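Local coordinates for FERM, ARHGEF and pleckstrin domain-containing protein 2 (Mus musculus, PDB 6D2K) that activates RAC1 as a guanine nucleotide exchange factor, acts in class 3 semaphorin responses and in actin remodelling, and is represented here by its FERM domain, at residues K86-D91 / Y102-Q107; A124-S129 / L165-R170; S129-S134 / F181-I186. One frame throughout, in Å; residues are numbered along the deposited sequence.

Contact 1: K86-D91 / Y102-Q107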
loop_
_atom_site.group_PDB
_atom_site.type_symbol
_atom_site.label_atom_id
_atom_site.label_comp_id
_atom_site.label_asym_id
_atom_site.label_seq_id
_atom_site.Cartn_x
_atom_site.Cartn_y
_atom_site.Cartn_z
ATOM N N LYS A 86 -2.309 2.241 4.185
ATOM C CA LYS A 86 -3.384 2.638 3.292
ATOM C C LYS A 86 -3.089 3.986 2.641
ATOM O O LYS A 86 -3.283 4.151 1.436
ATOM C CB LYS A 86 -4.703 2.698 4.058
ATOM C CG LYS A 86 -5.906 3.019 3.168
ATOM C CD LYS A 86 -7.168 3.244 3.995
ATOM C CE LYS A 86 -8.317 2.394 3.492
ATOM N NZ LYS A 86 -9.538 2.571 4.338
ATOM N N PHE A 87 -2.622 4.941 3.441
ATOM C CA PHE A 87 -2.394 6.296 2.953
ATOM C C PHE A 87 -0.898 6.620 2.951
ATOM O O PHE A 87 -0.261 6.640 3.997
ATOM C CB PHE A 87 -3.132 7.320 3.829
ATOM C CG PHE A 87 -4.619 7.112 3.886
ATOM C CD1 PHE A 87 -5.413 7.380 2.777
ATOM C CD2 PHE A 87 -5.220 6.632 5.036
ATOM C CE1 PHE A 87 -6.790 7.176 2.827
ATOM C CE2 PHE A 87 -6.597 6.435 5.086
ATOM C CZ PHE A 87 -7.375 6.709 3.981
ATOM N N PHE A 88 -0.348 6.878 1.767
ATOM C CA PHE A 88 1.063 7.231 1.623
ATOM C C PHE A 88 1.234 8.757 1.541
ATOM O O PHE A 88 0.859 9.382 0.536
ATOM C CB PHE A 88 1.628 6.576 0.359
ATOM C CG PHE A 88 1.799 5.072 0.463
ATOM C CD1 PHE A 88 3.038 4.540 0.778
ATOM C CD2 PHE A 88 0.748 4.203 0.222
ATOM C CE1 PHE A 88 3.225 3.165 0.873
ATOM C CE2 PHE A 88 0.926 2.817 0.317
ATOM C CZ PHE A 88 2.165 2.307 0.641
ATOM N N PRO A 89 1.775 9.375 2.602
ATOM C CA PRO A 89 1.964 10.829 2.527
ATOM C C PRO A 89 3.238 11.160 1.751
ATOM O O PRO A 89 4.098 10.295 1.584
ATOM C CB PRO A 89 2.114 11.221 3.995
ATOM C CG PRO A 89 2.825 10.040 4.603
ATOM C CD PRO A 89 2.242 8.829 3.891
ATOM N N PRO A 90 3.357 12.402 1.264
ATOM C CA PRO A 90 4.522 12.780 0.463
ATOM C C PRO A 90 5.844 12.748 1.241
ATOM O O PRO A 90 6.882 12.503 0.624
ATOM C CB PRO A 90 4.188 14.209 0.008
ATOM C CG PRO A 90 3.144 14.684 0.955
ATOM C CD PRO A 90 2.375 13.489 1.396
ATOM N N ASP A 91 5.815 12.973 2.553
ATOM C CA ASP A 91 7.053 13.037 3.349
ATOM C C ASP A 91 6.940 12.129 4.568
ATOM O O ASP A 91 6.729 12.597 5.682
ATOM C CB ASP A 91 7.333 14.487 3.780
ATOM C CG ASP A 91 8.797 14.733 4.158
ATOM O OD1 ASP A 91 9.554 13.755 4.336
ATOM O OD2 ASP A 91 9.188 15.920 4.269
ATOM N N TYR A 102 9.460 2.971 10.855
ATOM C CA TYR A 102 9.859 1.564 10.764
ATOM C C TYR A 102 8.814 0.758 9.975
ATOM O O TYR A 102 9.159 0.040 9.040
ATOM C CB TYR A 102 10.062 0.988 12.169
ATOM C CG TYR A 102 10.064 -0.520 12.261
ATOM C CD1 TYR A 102 11.044 -1.284 11.634
ATOM C CD2 TYR A 102 9.089 -1.181 12.997
ATOM C CE1 TYR A 102 11.041 -2.669 11.733
ATOM C CE2 TYR A 102 9.085 -2.566 13.113
ATOM C CZ TYR A 102 10.065 -3.303 12.482
ATOM O OH TYR A 102 10.071 -4.675 12.589
ATOM N N LEU A 103 7.541 0.897 10.332
ATOM C CA LEU A 103 6.497 0.183 9.581
ATOM C C LEU A 103 6.443 0.608 8.113
ATOM O O LEU A 103 6.243 -0.228 7.235
ATOM C CB LEU A 103 5.128 0.345 10.239
ATOM C CG LEU A 103 4.989 -0.316 11.614
ATOM C CD1 LEU A 103 3.528 -0.263 12.035
ATOM C CD2 LEU A 103 5.525 -1.752 11.633
ATOM N N PHE A 104 6.638 1.899 7.838
ATOM C CA PHE A 104 6.651 2.345 6.443
ATOM C C PHE A 104 7.823 1.737 5.669
ATOM O O PHE A 104 7.670 1.365 4.509
ATOM C CB PHE A 104 6.678 3.881 6.336
ATOM C CG PHE A 104 5.311 4.501 6.175
ATOM C CD1 PHE A 104 4.914 5.009 4.945
ATOM C CD2 PHE A 104 4.427 4.583 7.242
ATOM C CE1 PHE A 104 3.658 5.574 4.773
ATOM C CE2 PHE A 104 3.157 5.158 7.079
ATOM C CZ PHE A 104 2.775 5.655 5.840
ATOM N N ALA A 105 8.991 1.648 6.288
ATOM C CA ALA A 105 10.120 1.009 5.615
ATOM C C ALA A 105 9.810 -0.455 5.295
ATOM O O ALA A 105 10.180 -0.945 4.212
ATOM C CB ALA A 105 11.398 1.119 6.462
ATOM N N LEU A 106 9.129 -1.141 6.215
ATOM C CA LEU A 106 8.736 -2.539 5.990
ATOM C C LEU A 106 7.712 -2.636 4.861
ATOM O O LEU A 106 7.725 -3.585 4.076
ATOM C CB LEU A 106 8.145 -3.167 7.265
ATOM C CG LEU A 106 9.140 -3.438 8.410
ATOM C CD1 LEU A 106 8.435 -4.146 9.570
ATOM C CD2 LEU A 106 10.298 -4.276 7.891
ATOM N N GLN A 107 6.825 -1.649 4.769
ATOM C CA GLN A 107 5.826 -1.653 3.703
ATOM C C GLN A 107 6.513 -1.483 2.354
ATOM O O GLN A 107 6.187 -2.167 1.377
ATOM C CB GLN A 107 4.815 -0.524 3.927
ATOM C CG GLN A 107 3.852 -0.284 2.752
ATOM C CD GLN A 107 2.850 -1.394 2.580
ATOM O OE1 GLN A 107 2.749 -2.004 1.515
ATOM N NE2 GLN A 107 2.099 -1.657 3.611
#

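Contact 2: A124-S129 / L165-R170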
loop_
_atom_site.group_PDB
_atom_site.type_symbol
_atom_site.label_atom_id
_atom_site.label_comp_id
_atom_site.label_asym_id
_atom_site.label_seq_id
_atom_site.Cartn_x
_atom_site.Cartn_y
_atom_site.Cartn_z
ATOM N N ALA A 124 17.158 0.149 -6.630
ATOM C CA ALA A 124 16.630 -1.004 -5.913
ATOM C C ALA A 124 17.696 -1.562 -4.982
ATOM O O ALA A 124 17.430 -1.869 -3.815
ATOM C CB ALA A 124 16.166 -2.076 -6.897
ATOM N N ALA A 125 18.900 -1.711 -5.525
ATOM C CA ALA A 125 20.041 -2.231 -4.778
ATOM C C ALA A 125 20.371 -1.337 -3.586
ATOM O O ALA A 125 20.678 -1.828 -2.473
ATOM C CB ALA A 125 21.242 -2.338 -5.701
ATOM N N LEU A 126 20.309 -0.025 -3.806
ATOM C CA LEU A 126 20.539 0.926 -2.724
ATOM C C LEU A 126 19.474 0.804 -1.629
ATOM O O LEU A 126 19.795 0.791 -0.440
ATOM C CB LEU A 126 20.600 2.351 -3.280
ATOM C CG LEU A 126 20.856 3.461 -2.266
ATOM C CD1 LEU A 126 22.211 3.237 -1.560
ATOM C CD2 LEU A 126 20.794 4.823 -2.964
ATOM N N LEU A 127 18.205 0.737 -2.013
ATOM C CA LEU A 127 17.137 0.516 -1.039
ATOM C C LEU A 127 17.397 -0.734 -0.204
ATOM O O LEU A 127 17.298 -0.698 1.029
ATOM C CB LEU A 127 15.776 0.369 -1.749
ATOM C CG LEU A 127 15.118 1.675 -2.159
ATOM C CD1 LEU A 127 13.951 1.396 -3.113
ATOM C CD2 LEU A 127 14.627 2.429 -0.936
ATOM N N ILE A 128 17.686 -1.847 -0.869
ATOM C CA ILE A 128 17.922 -3.099 -0.163
ATOM C C ILE A 128 19.124 -2.969 0.766
ATOM O O ILE A 128 19.094 -3.482 1.876
ATOM C CB ILE A 128 18.111 -4.274 -1.128
ATOM C CG1 ILE A 128 16.846 -4.455 -1.965
ATOM C CG2 ILE A 128 18.429 -5.564 -0.364
ATOM C CD1 ILE A 128 17.016 -5.423 -3.126
ATOM N N SER A 129 20.156 -2.247 0.335
ATOM C CA SER A 129 21.345 -2.101 1.181
ATOM C C SER A 129 21.028 -1.392 2.505
ATOM O O SER A 129 21.611 -1.710 3.552
ATOM C CB SER A 129 22.491 -1.403 0.430
ATOM O OG SER A 129 22.253 -0.016 0.268
ATOM N N LEU A 165 25.810 -5.455 -1.976
ATOM C CA LEU A 165 26.956 -5.564 -1.078
ATOM C C LEU A 165 27.813 -4.309 -1.125
ATOM O O LEU A 165 28.255 -3.793 -0.095
ATOM C CB LEU A 165 27.818 -6.763 -1.480
ATOM C CG LEU A 165 27.605 -8.134 -0.831
ATOM C CD1 LEU A 165 26.244 -8.267 -0.163
ATOM C CD2 LEU A 165 27.834 -9.240 -1.862
ATOM N N ASP A 166 28.065 -3.836 -2.336
ATOM C CA ASP A 166 28.837 -2.620 -2.565
ATOM C C ASP A 166 28.245 -1.404 -1.846
ATOM O O ASP A 166 28.955 -0.660 -1.168
ATOM C CB ASP A 166 28.926 -2.378 -4.078
ATOM C CG ASP A 166 29.636 -1.081 -4.440
ATOM O OD1 ASP A 166 29.911 -0.883 -5.644
ATOM O OD2 ASP A 166 29.909 -0.256 -3.547
ATOM N N PHE A 167 26.941 -1.201 -1.984
ATOM C CA PHE A 167 26.280 -0.087 -1.312
ATOM C C PHE A 167 26.259 -0.283 0.212
ATOM O O PHE A 167 26.439 0.674 0.965
ATOM C CB PHE A 167 24.836 0.094 -1.818
ATOM C CG PHE A 167 24.723 0.736 -3.178
ATOM C CD1 PHE A 167 25.270 1.980 -3.422
ATOM C CD2 PHE A 167 24.003 0.118 -4.190
ATOM C CE1 PHE A 167 25.166 2.577 -4.668
ATOM C CE2 PHE A 167 23.881 0.705 -5.434
ATOM C CZ PHE A 167 24.460 1.945 -5.673
ATOM N N HIS A 168 25.994 -1.507 0.663
ATOM C CA HIS A 168 25.912 -1.768 2.096
ATOM C C HIS A 168 27.212 -1.397 2.809
ATOM O O HIS A 168 27.183 -0.893 3.930
ATOM C CB HIS A 168 25.561 -3.229 2.357
ATOM C CG HIS A 168 25.235 -3.526 3.789
ATOM N ND1 HIS A 168 25.218 -4.807 4.293
ATOM C CD2 HIS A 168 24.921 -2.709 4.822
ATOM C CE1 HIS A 168 24.891 -4.769 5.572
ATOM N NE2 HIS A 168 24.717 -3.507 5.923
ATOM N N GLN A 169 28.344 -1.627 2.148
ATOM C CA GLN A 169 29.643 -1.294 2.737
ATOM C C GLN A 169 29.754 0.189 3.073
ATOM O O GLN A 169 30.561 0.579 3.925
ATOM C CB GLN A 169 30.781 -1.694 1.794
ATOM C CG GLN A 169 30.933 -3.174 1.616
ATOM C CD GLN A 169 31.926 -3.524 0.526
ATOM O OE1 GLN A 169 33.099 -3.150 0.595
ATOM N NE2 GLN A 169 31.463 -4.256 -0.482
ATOM N N ARG A 170 28.948 1.018 2.417
ATOM C CA ARG A 170 28.991 2.460 2.634
ATOM C C ARG A 170 28.249 2.908 3.893
ATOM O O ARG A 170 28.355 4.065 4.286
ATOM C CB ARG A 170 28.387 3.208 1.439
ATOM C CG ARG A 170 28.930 2.781 0.095
ATOM C CD ARG A 170 28.260 3.558 -1.032
ATOM N NE ARG A 170 28.822 3.175 -2.318
ATOM C CZ ARG A 170 28.587 3.817 -3.458
ATOM N NH1 ARG A 170 27.797 4.883 -3.472
ATOM N NH2 ARG A 170 29.146 3.392 -4.579
#

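Contact 3: S129-S134 / F181-I186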
loop_
_atom_site.group_PDB
_atom_site.type_symbol
_atom_site.label_atom_id
_atom_site.label_comp_id
_atom_site.label_asym_id
_atom_site.label_seq_id
_atom_site.Cartn_x
_atom_site.Cartn_y
_atom_site.Cartn_z
ATOM N N SER A 129 20.156 -2.247 0.335
ATOM C CA SER A 129 21.345 -2.101 1.181
ATOM C C SER A 129 21.028 -1.392 2.505
ATOM O O SER A 129 21.611 -1.710 3.552
ATOM C CB SER A 129 22.491 -1.403 0.430
ATOM O OG SER A 129 22.253 -0.016 0.268
ATOM N N HIS A 130 20.121 -0.423 2.460
ATOM C CA HIS A 130 19.682 0.249 3.685
ATOM C C HIS A 130 18.800 -0.657 4.529
ATOM O O HIS A 130 18.895 -0.649 5.768
ATOM C CB HIS A 130 18.977 1.570 3.379
ATOM C CG HIS A 130 19.928 2.683 3.061
ATOM N ND1 HIS A 130 20.011 3.277 1.821
ATOM C CD2 HIS A 130 20.873 3.273 3.829
ATOM C CE1 HIS A 130 20.952 4.211 1.847
ATOM N NE2 HIS A 130 21.488 4.223 3.055
ATOM N N LEU A 131 17.967 -1.459 3.869
ATOM C CA LEU A 131 17.157 -2.433 4.598
ATOM C C LEU A 131 18.046 -3.444 5.323
ATOM O O LEU A 131 17.770 -3.804 6.473
ATOM C CB LEU A 131 16.170 -3.143 3.660
ATOM C CG LEU A 131 15.028 -2.280 3.125
ATOM C CD1 LEU A 131 14.311 -2.975 1.958
ATOM C CD2 LEU A 131 14.054 -1.928 4.227
ATOM N N LEU A 132 19.123 -3.879 4.667
ATOM C CA LEU A 132 20.115 -4.739 5.328
ATOM C C LEU A 132 20.744 -4.040 6.527
ATOM O O LEU A 132 20.880 -4.632 7.593
ATOM C CB LEU A 132 21.205 -5.189 4.353
ATOM C CG LEU A 132 20.813 -6.178 3.255
ATOM C CD1 LEU A 132 22.045 -6.518 2.428
ATOM C CD2 LEU A 132 20.188 -7.442 3.835
ATOM N N GLN A 133 21.132 -2.780 6.369
ATOM C CA GLN A 133 21.750 -2.075 7.493
ATOM C C GLN A 133 20.805 -2.019 8.701
ATOM O O GLN A 133 21.224 -2.234 9.845
ATOM C CB GLN A 133 22.204 -0.683 7.055
ATOM C CG GLN A 133 23.003 0.108 8.105
ATOM C CD GLN A 133 24.334 -0.540 8.462
ATOM O OE1 GLN A 133 24.936 -1.239 7.653
ATOM N NE2 GLN A 133 24.806 -0.288 9.685
ATOM N N SER A 134 19.517 -1.795 8.449
ATOM C CA SER A 134 18.557 -1.739 9.547
ATOM C C SER A 134 18.383 -3.083 10.237
ATOM O O SER A 134 18.219 -3.127 11.455
ATOM C CB SER A 134 17.181 -1.237 9.074
ATOM O OG SER A 134 16.477 -2.231 8.350
ATOM N N PHE A 181 15.079 5.878 7.678
ATOM C CA PHE A 181 14.879 7.217 7.141
ATOM C C PHE A 181 15.385 7.295 5.711
ATOM O O PHE A 181 14.753 7.913 4.850
ATOM C CB PHE A 181 15.590 8.278 7.998
ATOM C CG PHE A 181 15.418 9.670 7.467
ATOM C CD1 PHE A 181 14.201 10.318 7.570
ATOM C CD2 PHE A 181 16.467 10.313 6.837
ATOM C CE1 PHE A 181 14.045 11.611 7.066
ATOM C CE2 PHE A 181 16.312 11.599 6.330
ATOM C CZ PHE A 181 15.106 12.240 6.444
ATOM N N GLN A 182 16.518 6.663 5.450
ATOM C CA GLN A 182 17.069 6.666 4.101
ATOM C C GLN A 182 16.164 5.907 3.136
ATOM O O GLN A 182 16.019 6.299 1.992
ATOM C CB GLN A 182 18.466 6.067 4.091
ATOM C CG GLN A 182 19.430 6.837 4.954
ATOM C CD GLN A 182 20.354 7.677 4.139
ATOM O OE1 GLN A 182 21.576 7.500 4.189
ATOM N NE2 GLN A 182 19.786 8.587 3.355
ATOM N N VAL A 183 15.583 4.802 3.587
ATOM C CA VAL A 183 14.649 4.056 2.737
ATOM C C VAL A 183 13.482 4.964 2.330
ATOM O O VAL A 183 13.104 5.019 1.145
ATOM C CB VAL A 183 14.155 2.764 3.429
ATOM C CG1 VAL A 183 12.949 2.171 2.683
ATOM C CG2 VAL A 183 15.279 1.743 3.520
ATOM N N LEU A 184 12.935 5.688 3.309
ATOM C CA LEU A 184 11.808 6.587 3.073
ATOM C C LEU A 184 12.198 7.726 2.130
ATOM O O LEU A 184 11.422 8.119 1.259
ATOM C CB LEU A 184 11.241 7.166 4.377
ATOM C CG LEU A 184 10.888 6.193 5.504
ATOM C CD1 LEU A 184 10.076 6.885 6.594
ATOM C CD2 LEU A 184 10.162 4.974 4.989
ATOM N N GLU A 185 13.405 8.250 2.317
ATOM C CA GLU A 185 13.889 9.370 1.511
ATOM C C GLU A 185 14.071 8.990 0.046
ATOM O O GLU A 185 13.719 9.763 -0.870
ATOM C CB GLU A 185 15.206 9.886 2.096
ATOM C CG GLU A 185 14.989 10.917 3.174
ATOM C CD GLU A 185 14.252 12.137 2.635
ATOM O OE1 GLU A 185 13.238 12.542 3.243
ATOM O OE2 GLU A 185 14.680 12.674 1.589
ATOM N N ILE A 186 14.624 7.805 -0.178
ATOM C CA ILE A 186 14.799 7.278 -1.524
ATOM C C ILE A 186 13.435 6.969 -2.142
ATOM O O ILE A 186 13.126 7.416 -3.244
ATOM C CB ILE A 186 15.648 5.994 -1.518
ATOM C CG1 ILE A 186 17.104 6.320 -1.164
ATOM C CG2 ILE A 186 15.578 5.306 -2.869
ATOM C CD1 ILE A 186 17.940 5.092 -0.759
#

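Contact 1: K86-D91 / Y102-Q107
Phe-104, on helix 98-113, drives the end of its ring into the extended chain at Phe-87, Phe-88 and Pro-89, just past strand 79-85. It meets Phe-88 in an offset T-shaped stack: the edge of Phe-104 turns toward the face of Phe-88, with centroids 6.0 Å apart and planes at 80°. The leading carbons do two further jobs. Phe-104 CZ lies 3.7 Å from Phe-87 O, which sits at the ring's edge and close to its plane, so the carbonyl probably favours the slightly positive C-H rim. Phe-104 CE1 meets Pro-89 CD at 3.7 Å, tip to tip. Phe-88 leaves the backbone with CG anti to its own carbonyl carbon (chi1 -71°), which carries the far end of its ring toward the helix. There Phe-88 CZ reaches Gln-107 CG at 3.7 Å, one helical turn on from Phe-104, so the aliphatic stem of the glutamine supplies the contact. An alanine in place of Phe-104 would probably open a gap between helix and loop, leaving the Phe-88 face without its edge-on partner and Pro-89 CD without its packing. The loop runs between lobes of the FERM cloverleaf: Phe-87 stacks with Phe-283 of the C-terminal helix, while the Tyr-280 hydroxyl is hydrogen-bonded to Lys-86 O and Phe-88 N. No hydrogen bond joins the two segments. The contact between them is thus one of aromatic and apolar packing, whereas the loop's backbone polar groups find partners such as Tyr-280 and Tyr-193.

Contact 2: A124-S129 / L165-R170
Ser-129 of helix 121-136 presses against Phe-167 and His-168 of helix 161-168, and here the two backbones come very close, with 4.7 Å between the CA atoms of Ser-129 and His-168. This closeness is consistent with the small serine side chain. Ser-129 CB lies 3.5 Å from His-168 N, and Ser-129 OG is 3.3 Å from Phe-167 CB. The hydroxyl is turned back between its own backbone N and carbonyl carbon (chi1 74°), from where OG donates a 2.7 Å hydrogen bond to Leu-126 O, inside its own helix. The same OG is also bonded to His-171 NE2, so this buried hydroxyl has two partners. Ala-125, one turn earlier on the same helix, is the other small residue facing Phe-167, and its CB lies 4.0 Å from Phe-167 CD2. Both helices belong to the all-helical central lobe of the FERM domain, F2, whose fold resembles acyl-CoA-binding protein. The His-168 ring stays near Ser-129 O, and its ND1 is hydrogen-bonded to Asp-144 of helix 141-150. Toward the partly exposed side the packing passes from backbone to side-chain ends. Leu-126, its CG anti to the backbone N, crosses Phe-167 at about a right angle and sets CD1 over a face of the ring, 4.2 Å from the centroid and 27° off the normal, a CH-pi contact. On the solvent side, the exposed Arg-170 sets a face of its guanidinium against the Phe-167 ring, with Phe-167 CD1 3.7 Å above the guanidinium plane. Its pairing with Asp-166 is long, at 3.8 Å from Arg-170 NE to Asp-166 OD2.

Contact 3: S129-S134 / F181-I186
A nearly antiparallel helix pair of the F2 lobe brings His-130, on helix 121-136, against Gln-182 and Val-183 of helix 176-187. The short segments run at 161° to each other and their axes approach to 9.3 Å. Gln-182 covers the imidazole of His-130 with its stem: CB stands over one face, 3.6 Å from the ring centroid and only 7° off the normal, a CH-pi contact. Beyond CB the glutamine bends at chi2, so that its amide runs on obliquely past the ring, the two planes 51° apart. The His-130 ring also stacks with His-171, so within the helical F2 lobe the imidazole touches both helix 176-187 and the loop after helix 161-168. Deeper in, Val-183 CG2 fits between neighbouring residues of the facing helix, 3.7 Å from His-130 CB and 3.9 Å from Leu-131 CD2. Its position anti to the valine's own carbonyl carbon turns this methyl to both, and Leu-131 crosses Val-183 at about a right angle. Ile-186, one turn past Gln-182, brings CD1 obliquely to the imidazole, while Leu-184 faces another way, onto Phe-104 and Leu-108 of helix 98-113.

Contact 1 comes first along the chain and closes before the others open; the segments of contacts 2 and 3 alternate along the chain, and both contacts use helix 121-136 and share Ser-129. Their centres lie about 9 Å apart, with Leu-126 and Leu-127 touching Ile-186 between them. Contact 1 is about 13 Å from contact 3 and about 20 Å from contact 2, centre to centre. Helix 176-187 joins contact 3 to contact 1, where its Leu-184 meets Ala-105. The series thus runs from the junction where the ubiquitin-like lobe, the helical lobe and the C-terminal helix of the PH-like lobe meet, into the interior of the helical lobe, consistent with a continuous packed path through the FERM domain.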